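Side-chain contacts in Alpha/beta hydrolase (Xanthomonas campestris pv. campestris, PDB 2QJW), which is of uncharacterised function but is probably a hydrolase of the alpha/beta superfamily: residues P75-G80 / E171-L176; Y86-V91 / R98-M103. All coordinates share one frame; numbering follows the deposited sequence. Where two conformers were deposited one is given.

Contact 1 and contact 2 lie on opposite faces of one parallel sheet, their centres about 10 Å apart. In contact 1 the C-terminal helix 162-174 and the chain end pack on strand 76-81; in contact 2 helix 83-92 packs on the adjacent strand 99-103. Probable backbone hydrogen bonds join the two segments 75-80 and 98-103: Val-76 O is 2.9 Å from Arg-98 N, and Gly-80 O is 3.0 Å from Met-103 N. Gly-80 near the strand's end, Ser-82 in the turn and Gly-84 in the helix's first turn fit a nucleophile elbow, Ser-82 probably forming a triad with His-156 and Asp-130. Strand 76-81 runs into this elbow and helix 83-92 leaves it, contact 2 being nested within the loop closed by contact 1.

Contact 1: residues P75-G80 / E171-L176; sequences PVVLAG and ELLQSL
Val-77 overlaps the ends of two leucines with its branched tip, CG2 lying 3.6 Å from CD1 of Leu-176 and 3.9 Å from CD2 of Leu-173. Its other methyl, CG1, reaches the same Leu-173 CD2 at 4.0 Å, so that one leucine methyl meets both arms of the valine fork. The valine's bond to CB is directed toward the 171-176 segment, and its first torsion (chi1 170°) sets CG2 beside the backbone N. A beta-branched residue suits this place: it favours the extended backbone and offers two methyls on a short stem, while the longer leucines reach across to it from the helix and the chain end. Leu-173 does not aim its CB at the strand; it is the end of the side chain that comes nearer, and the meeting is one of methyl groups alone.

The chain end that follows the helix brings Leu-176 round to the strand. Here Leu-172 O is gripped twice by Ser-175, through N at 3.0 Å and through OG at 2.6 Å, the hydroxyl approaching in the carbonyl plane on a lone pair at a C=O...OG angle of 138°. Serine thus satisfies a carbonyl close to the chain terminus.

Val-77 also rests on Trp-34, and Leu-173 on Cys-7 of strand 6-10. Leu-172 and Leu-176 lean on Phe-101 and Ala-99 of strand 99-103. The C-terminal helix thus packs across three neighbouring strands, on the opposite sheet face from helix 83-92, consistent with the alpha/beta-hydrolase fold.

Contact 2: residues Y86-V91 / R98-M103; sequences YIAAQV and RALFLM
This is a buried, wholly apolar helix-on-sheet contact in the centre of the domain, where helix 83-92 lies against strand 99-103. The two short segments run nearly antiparallel, at 159° between their N-to-C directions, with axes 8.6 Å apart at closest approach. Two small residues on the helix, Ala-88 and Ala-89, meet two large ones on the strand, Leu-100 and Leu-102.

Leu-100, in the one of its two conformers described here, makes the nearer contacts by dividing its fork between the alanines. Its CD1 lies 3.8 Å from Ala-88 CB and equally near the carbonyl group of that residue, while CD2 sits 3.9 Å from Ala-89 CA and 4.0 Å from Ala-89 CB. The leucine therefore touches helix backbone as well as methyl groups, which is possible because alanine has little side chain to hold it off. Its bond to CB is directed at the helix, and the first torsion (chi1 -172°) places CG beside the carbonyl carbon, with the two methyls reaching Ala-88 and Ala-89.

Leu-102, two residues on, projects from the same face of the strand and meets the same pair more loosely: CD2 is 4.5 Å from Ala-88 CB, and CD1 is 4.4 Å from Ala-89 CB. Between the leucines, Phe-101 points away to the other face, where its ring meets that of Phe-169 on helix 162-174. Ile-122 of strand 122-127 touches both leucines and continues the apolar layer.

Strand 76-81, helix 83-92 and strand 99-103 form a beta-alpha-beta crossover, and the contact packs its helix against its second strand. In the alpha/beta-hydrolase fold, this helix follows the nucleophile elbow, consistent with the Gly-80, Ser-82, Gly-84 pattern around its start.

Contact 1: residues P75-G80 / E171-L176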
ATOM      1  N   PRO A  75     -17.051 -18.782  -4.791  1.00  9.92           N
ATOM      2  CA  PRO A  75     -16.472 -17.761  -3.912  1.00 11.59           C
ATOM      3  C   PRO A  75     -16.907 -16.359  -4.336  1.00 11.27           C
ATOM      4  O   PRO A  75     -17.146 -16.067  -5.518  1.00 12.66           O
ATOM      5  CB  PRO A  75     -14.969 -17.908  -4.104  1.00 12.45           C
ATOM      6  CG  PRO A  75     -14.795 -19.322  -4.683  1.00 14.18           C
ATOM      7  CD  PRO A  75     -16.013 -19.516  -5.532  1.00 12.19           C
ATOM      8  N   VAL A  76     -16.959 -15.507  -3.312  1.00 10.46           N
ATOM      9  CA  VAL A  76     -17.340 -14.092  -3.485  1.00 10.13           C
ATOM     10  C   VAL A  76     -16.332 -13.191  -2.796  1.00  9.72           C
ATOM     11  O   VAL A  76     -16.014 -13.369  -1.625  1.00 11.46           O
ATOM     12  CB  VAL A  76     -18.707 -13.819  -2.890  1.00 11.61           C
ATOM     13  CG1 VAL A  76     -19.063 -12.323  -3.029  1.00 15.63           C
ATOM     14  CG2 VAL A  76     -19.760 -14.713  -3.580  1.00 13.59           C
ATOM     15  N   VAL A  77     -15.903 -12.174  -3.546  1.00 10.83           N
ATOM     16  CA  VAL A  77     -15.123 -11.045  -3.039  1.00  9.52           C
ATOM     17  C   VAL A  77     -16.025  -9.812  -3.014  1.00  9.24           C
ATOM     18  O   VAL A  77     -16.711  -9.521  -4.023  1.00 11.15           O
ATOM     19  CB  VAL A  77     -13.864 -10.788  -3.899  1.00  8.58           C
ATOM     20  CG1 VAL A  77     -13.182  -9.505  -3.555  1.00 11.57           C
ATOM     21  CG2 VAL A  77     -12.917 -11.996  -3.778  1.00 10.65           C
ATOM     22  N   LEU A  78     -16.052  -9.114  -1.860  1.00  9.59           N
ATOM     23  CA  LEU A  78     -16.831  -7.873  -1.737  1.00  9.39           C
ATOM     24  C   LEU A  78     -15.882  -6.711  -1.727  1.00 10.14           C
ATOM     25  O   LEU A  78     -14.812  -6.739  -1.122  1.00  9.79           O
ATOM     26  CB  LEU A  78     -17.620  -7.862  -0.451  1.00 11.50           C
ATOM     27  CG  LEU A  78     -18.586  -9.035  -0.307  1.00 12.70           C
ATOM     28  CD1 LEU A  78     -19.281  -8.953   1.050  1.00 12.30           C
ATOM     29  CD2 LEU A  78     -19.606  -9.064  -1.421  1.00 12.10           C
ATOM     30  N   ALA A  79     -16.251  -5.658  -2.463  1.00 10.06           N
ATOM     31  CA  ALA A  79     -15.414  -4.456  -2.550  1.00  9.32           C
ATOM     32  C   ALA A  79     -16.297  -3.284  -2.574  1.00 10.04           C
ATOM     33  O   ALA A  79     -17.478  -3.378  -2.948  1.00 10.85           O
ATOM     34  CB  ALA A  79     -14.602  -4.466  -3.792  1.00  9.83           C
ATOM     35  N   GLY A  80     -15.755  -2.135  -2.230  1.00 10.90           N
ATOM     36  CA  GLY A  80     -16.536  -0.923  -2.313  1.00 12.91           C
ATOM     37  C   GLY A  80     -15.718   0.325  -2.180  1.00 11.35           C
ATOM     38  O   GLY A  80     -14.503   0.291  -2.024  1.00 10.25           O
ATOM     39  N   GLU A 171      -3.945  -7.030  -6.906  0.50  8.93           N
ATOM     40  CA  GLU A 171      -3.040  -7.752  -6.036  0.50  9.58           C
ATOM     41  C   GLU A 171      -3.755  -8.628  -5.026  0.50 10.61           C
ATOM     42  O   GLU A 171      -3.274  -9.738  -4.663  0.50 11.89           O
ATOM     43  CB  GLU A 171      -2.149  -6.765  -5.315  0.50 11.80           C
ATOM     44  CG  GLU A 171      -1.088  -6.197  -6.224  0.50 10.94           C
ATOM     45  CD  GLU A 171      -0.508  -4.888  -5.724  0.50 20.28           C
ATOM     46  OE1 GLU A 171      -0.802  -4.468  -4.574  0.50 16.37           O
ATOM     47  OE2 GLU A 171       0.236  -4.268  -6.509  0.50 22.92           O
ATOM     48  N   LEU A 172      -4.893  -8.125  -4.544  1.00 10.31           N
ATOM     49  CA  LEU A 172      -5.740  -8.908  -3.651  1.00 10.63           C
ATOM     50  C   LEU A 172      -6.296 -10.091  -4.418  1.00 11.37           C
ATOM     51  O   LEU A 172      -6.132 -11.241  -3.948  1.00 11.61           O
ATOM     52  CB  LEU A 172      -6.895  -8.093  -3.093  1.00 11.57           C
ATOM     53  CG  LEU A 172      -7.820  -8.884  -2.177  1.00 11.61           C
ATOM     54  CD1 LEU A 172      -7.171  -9.325  -0.896  1.00 11.75           C
ATOM     55  CD2 LEU A 172      -9.034  -8.025  -1.871  1.00 10.19           C
ATOM     56  N   LEU A 173      -6.913  -9.879  -5.561  1.00 10.58           N
ATOM     57  CA  LEU A 173      -7.499 -11.009  -6.313  1.00 11.15           C
ATOM     58  C   LEU A 173      -6.447 -12.029  -6.696  1.00 12.69           C
ATOM     59  O   LEU A 173      -6.716 -13.238  -6.618  1.00 12.85           O
ATOM     60  CB  LEU A 173      -8.217 -10.534  -7.544  1.00 10.88           C
ATOM     61  CG  LEU A 173      -9.477  -9.666  -7.313  1.00 12.65           C
ATOM     62  CD1 LEU A 173     -10.095  -9.237  -8.692  1.00 10.58           C
ATOM     63  CD2 LEU A 173     -10.425 -10.398  -6.339  1.00 13.78           C
ATOM     64  N   GLN A 174      -5.261 -11.577  -7.040  1.00 10.48           N
ATOM     65  CA  GLN A 174      -4.207 -12.511  -7.490  1.00 15.40           C
ATOM     66  C   GLN A 174      -3.699 -13.379  -6.355  1.00 15.51           C
ATOM     67  O   GLN A 174      -3.085 -14.424  -6.615  1.00 16.37           O
ATOM     68  CB  GLN A 174      -3.058 -11.723  -8.107  1.00 16.58           C
ATOM     69  CG  GLN A 174      -3.337 -11.119  -9.506  1.00 20.00           C
ATOM     70  CD  GLN A 174      -2.445  -9.859  -9.832  1.00 24.70           C
ATOM     71  OE1 GLN A 174      -1.645  -9.395  -8.999  1.00 37.00           O
ATOM     72  NE2 GLN A 174      -2.626  -9.297 -11.005  1.00 30.63           N
ATOM     73  N   SER A 175      -3.974 -13.025  -5.099  1.00 11.97           N
ATOM     74  CA  SER A 175      -3.494 -13.766  -3.951  1.00 14.49           C
ATOM     75  C   SER A 175      -4.445 -14.903  -3.566  1.00 15.21           C
ATOM     76  O   SER A 175      -4.158 -15.652  -2.604  1.00 16.27           O
ATOM     77  CB  SER A 175      -3.354 -12.828  -2.756  1.00 15.52           C
ATOM     78  OG  SER A 175      -4.579 -12.430  -2.174  1.00 14.67           O
ATOM     79  N   LEU A 176      -5.608 -14.979  -4.191  1.00 14.09           N
ATOM     80  CA  LEU A 176      -6.674 -15.858  -3.707  1.00 15.96           C
ATOM     81  C   LEU A 176      -6.708 -17.206  -4.366  1.00 23.95           C
ATOM     82  O   LEU A 176      -6.122 -17.350  -5.397  1.00 25.12           O
ATOM     83  CB  LEU A 176      -8.028 -15.162  -3.995  1.00 14.78           C
ATOM     84  CG  LEU A 176      -8.153 -13.805  -3.261  1.00 10.99           C
ATOM     85  CD1 LEU A 176      -9.543 -13.158  -3.561  1.00 13.50           C
ATOM     86  CD2 LEU A 176      -7.930 -13.763  -1.734  1.00 11.16           C
ATOM     87  OXT LEU A 176      -7.362 -18.136  -3.894  1.00 29.81           O
TER

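Contact 2: residues Y86-V91 / R98-M103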
ATOM      1  N   TYR A  86     -18.407   0.378   3.677  1.00 10.50           N
ATOM      2  CA  TYR A  86     -19.051   0.117   4.941  1.00 11.09           C
ATOM      3  C   TYR A  86     -19.995  -1.068   4.763  1.00 10.58           C
ATOM      4  O   TYR A  86     -19.934  -2.006   5.537  1.00 11.52           O
ATOM      5  CB  TYR A  86     -19.829   1.322   5.381  1.00 12.06           C
ATOM      6  CG  TYR A  86     -20.619   1.052   6.616  1.00 12.45           C
ATOM      7  CD1 TYR A  86     -20.028   1.035   7.871  1.00 13.00           C
ATOM      8  CD2 TYR A  86     -21.968   0.786   6.529  1.00 12.83           C
ATOM      9  CE1 TYR A  86     -20.760   0.783   9.059  1.00 13.15           C
ATOM     10  CE2 TYR A  86     -22.738   0.512   7.700  1.00 13.57           C
ATOM     11  CZ  TYR A  86     -22.138   0.514   8.958  1.00 14.41           C
ATOM     12  OH  TYR A  86     -22.901   0.249  10.050  1.00 16.44           O
ATOM     13  N   ILE A  87     -20.825  -1.067   3.736  1.00 11.00           N
ATOM     14  CA  ILE A  87     -21.780  -2.195   3.665  1.00 11.26           C
ATOM     15  C   ILE A  87     -21.111  -3.523   3.250  1.00 11.16           C
ATOM     16  O   ILE A  87     -21.518  -4.597   3.681  1.00 11.58           O
ATOM     17  CB  ILE A  87     -23.011  -1.882   2.787  1.00 12.48           C
ATOM     18  CG1 ILE A  87     -22.652  -1.595   1.335  1.00 11.04           C
ATOM     19  CG2 ILE A  87     -23.804  -0.729   3.423  1.00 12.32           C
ATOM     20  CD1 ILE A  87     -23.870  -1.591   0.407  1.00 13.85           C
ATOM     21  N   ALA A  88     -20.042  -3.453   2.452  1.00 11.58           N
ATOM     22  CA  ALA A  88     -19.308  -4.657   2.075  1.00 11.41           C
ATOM     23  C   ALA A  88     -18.747  -5.289   3.311  1.00 11.96           C
ATOM     24  O   ALA A  88     -18.842  -6.481   3.549  1.00 10.69           O
ATOM     25  CB  ALA A  88     -18.204  -4.301   1.036  1.00 10.23           C
ATOM     26  N   ALA A  89     -18.130  -4.479   4.167  1.00 10.00           N
ATOM     27  CA  ALA A  89     -17.581  -4.985   5.397  1.00 11.27           C
ATOM     28  C   ALA A  89     -18.640  -5.599   6.315  1.00 10.43           C
ATOM     29  O   ALA A  89     -18.467  -6.697   6.777  1.00 10.61           O
ATOM     30  CB  ALA A  89     -16.775  -3.857   6.105  1.00 11.14           C
ATOM     31  N   GLN A  90     -19.741  -4.929   6.499  1.00 12.15           N
ATOM     32  CA  GLN A  90     -20.797  -5.442   7.377  1.00 12.82           C
ATOM     33  C   GLN A  90     -21.374  -6.766   6.809  1.00 12.04           C
ATOM     34  O   GLN A  90     -21.571  -7.717   7.578  1.00 14.35           O
ATOM     35  CB  GLN A  90     -21.919  -4.422   7.611  1.00 15.43           C
ATOM     36  CG  GLN A  90     -21.484  -3.144   8.270  1.00 15.08           C
ATOM     37  CD  GLN A  90     -20.981  -3.337   9.692  1.00 21.09           C
ATOM     38  OE1 GLN A  90     -21.212  -4.352  10.337  1.00 27.90           O
ATOM     39  NE2 GLN A  90     -20.297  -2.350  10.185  1.00 25.15           N
ATOM     40  N   VAL A  91     -21.541  -6.818   5.486  1.00 12.57           N
ATOM     41  CA  VAL A  91     -22.097  -8.009   4.853  1.00 13.77           C
ATOM     42  C   VAL A  91     -21.156  -9.179   4.972  1.00 14.11           C
ATOM     43  O   VAL A  91     -21.614 -10.317   5.086  1.00 15.87           O
ATOM     44  CB  VAL A  91     -22.547  -7.718   3.387  1.00 12.54           C
ATOM     45  CG1 VAL A  91     -22.829  -9.030   2.580  1.00 13.69           C
ATOM     46  CG2 VAL A  91     -23.761  -6.785   3.447  1.00 14.70           C
ATOM     47  N   ARG A  98     -14.721 -14.419   0.698  1.00 10.89           N
ATOM     48  CA  ARG A  98     -13.384 -14.837   0.400  1.00 10.84           C
ATOM     49  C   ARG A  98     -12.329 -13.806   0.824  1.00 10.93           C
ATOM     50  O   ARG A  98     -11.260 -14.128   1.293  1.00  9.69           O
ATOM     51  CB  ARG A  98     -13.219 -15.162  -1.107  1.00 11.19           C
ATOM     52  CG  ARG A  98     -11.873 -15.664  -1.483  1.00 13.34           C
ATOM     53  CD  ARG A  98     -11.480 -16.954  -0.803  1.00 14.57           C
ATOM     54  NE  ARG A  98     -10.106 -17.338  -0.995  1.00 13.26           N
ATOM     55  CZ  ARG A  98      -9.079 -17.010  -0.252  1.00 13.89           C
ATOM     56  NH1 ARG A  98      -9.177 -16.189   0.780  1.00 13.17           N
ATOM     57  NH2 ARG A  98      -7.883 -17.477  -0.563  1.00 18.61           N
ATOM     58  N   ALA A  99     -12.674 -12.547   0.568  1.00 10.03           N
ATOM     59  CA  ALA A  99     -11.757 -11.396   0.809  1.00  9.71           C
ATOM     60  C   ALA A  99     -12.544 -10.118   0.644  1.00  9.39           C
ATOM     61  O   ALA A  99     -13.634 -10.117   0.077  1.00  8.50           O
ATOM     62  CB  ALA A  99     -10.586 -11.391  -0.174  1.00 10.47           C
ATOM     63  N   LEU A 100     -11.954  -9.039   1.155  0.50  9.68           N
ATOM     64  CA  LEU A 100     -12.605  -7.742   1.226  0.50  9.49           C
ATOM     65  C   LEU A 100     -11.672  -6.627   0.773  0.50  9.65           C
ATOM     66  O   LEU A 100     -10.565  -6.497   1.318  0.50  9.57           O
ATOM     67  CB  LEU A 100     -12.998  -7.516   2.670  0.50 11.32           C
ATOM     68  CG  LEU A 100     -13.866  -6.344   3.073  0.50 12.12           C
ATOM     69  CD1 LEU A 100     -15.268  -6.356   2.320  0.50  9.70           C
ATOM     70  CD2 LEU A 100     -14.024  -6.326   4.608  0.50  9.76           C
ATOM     71  N   PHE A 101     -12.131  -5.793  -0.171  1.00  7.96           N
ATOM     72  CA  PHE A 101     -11.358  -4.675  -0.690  1.00  7.89           C
ATOM     73  C   PHE A 101     -12.110  -3.384  -0.390  1.00  8.29           C
ATOM     74  O   PHE A 101     -13.237  -3.190  -0.871  1.00  9.52           O
ATOM     75  CB  PHE A 101     -11.071  -4.772  -2.185  1.00  8.50           C
ATOM     76  CG  PHE A 101     -10.208  -3.678  -2.678  1.00  8.73           C
ATOM     77  CD1 PHE A 101      -8.887  -3.672  -2.380  1.00 10.88           C
ATOM     78  CD2 PHE A 101     -10.729  -2.657  -3.417  1.00  8.96           C
ATOM     79  CE1 PHE A 101      -8.063  -2.654  -2.867  1.00  9.85           C
ATOM     80  CE2 PHE A 101      -9.919  -1.622  -3.872  1.00 10.45           C
ATOM     81  CZ  PHE A 101      -8.584  -1.611  -3.592  1.00 10.21           C
ATOM     82  N   LEU A 102     -11.499  -2.528   0.409  1.00  8.43           N
ATOM     83  CA  LEU A 102     -12.199  -1.326   0.879  1.00  9.19           C
ATOM     84  C   LEU A 102     -11.474  -0.080   0.505  1.00  9.16           C
ATOM     85  O   LEU A 102     -10.360   0.147   0.911  1.00  9.08           O
ATOM     86  CB  LEU A 102     -12.294  -1.372   2.380  1.00  8.72           C
ATOM     87  CG  LEU A 102     -12.820  -2.629   3.071  1.00  9.93           C
ATOM     88  CD1 LEU A 102     -12.846  -2.555   4.626  1.00 12.45           C
ATOM     89  CD2 LEU A 102     -14.236  -2.932   2.565  1.00 13.21           C
HETATM   90  N   MSE A 103     -12.113   0.768  -0.295  1.00  8.65           N
HETATM   91  CA  MSE A 103     -11.617   2.126  -0.607  1.00  9.81           C
HETATM   92  C   MSE A 103     -12.301   3.106   0.364  1.00  9.05           C
HETATM   93  O   MSE A 103     -13.513   3.055   0.537  1.00  9.21           O
HETATM   94  CB  MSE A 103     -11.848   2.527  -2.029  1.00  9.45           C
HETATM   95  CG  MSE A 103     -11.195   1.565  -3.044  1.00 11.21           C
HETATM   96 SE   MSE A 103     -11.477   1.987  -4.863  0.75 12.25          SE
HETATM   97  CE  MSE A 103     -13.278   1.467  -4.891  1.00 18.99           C
TER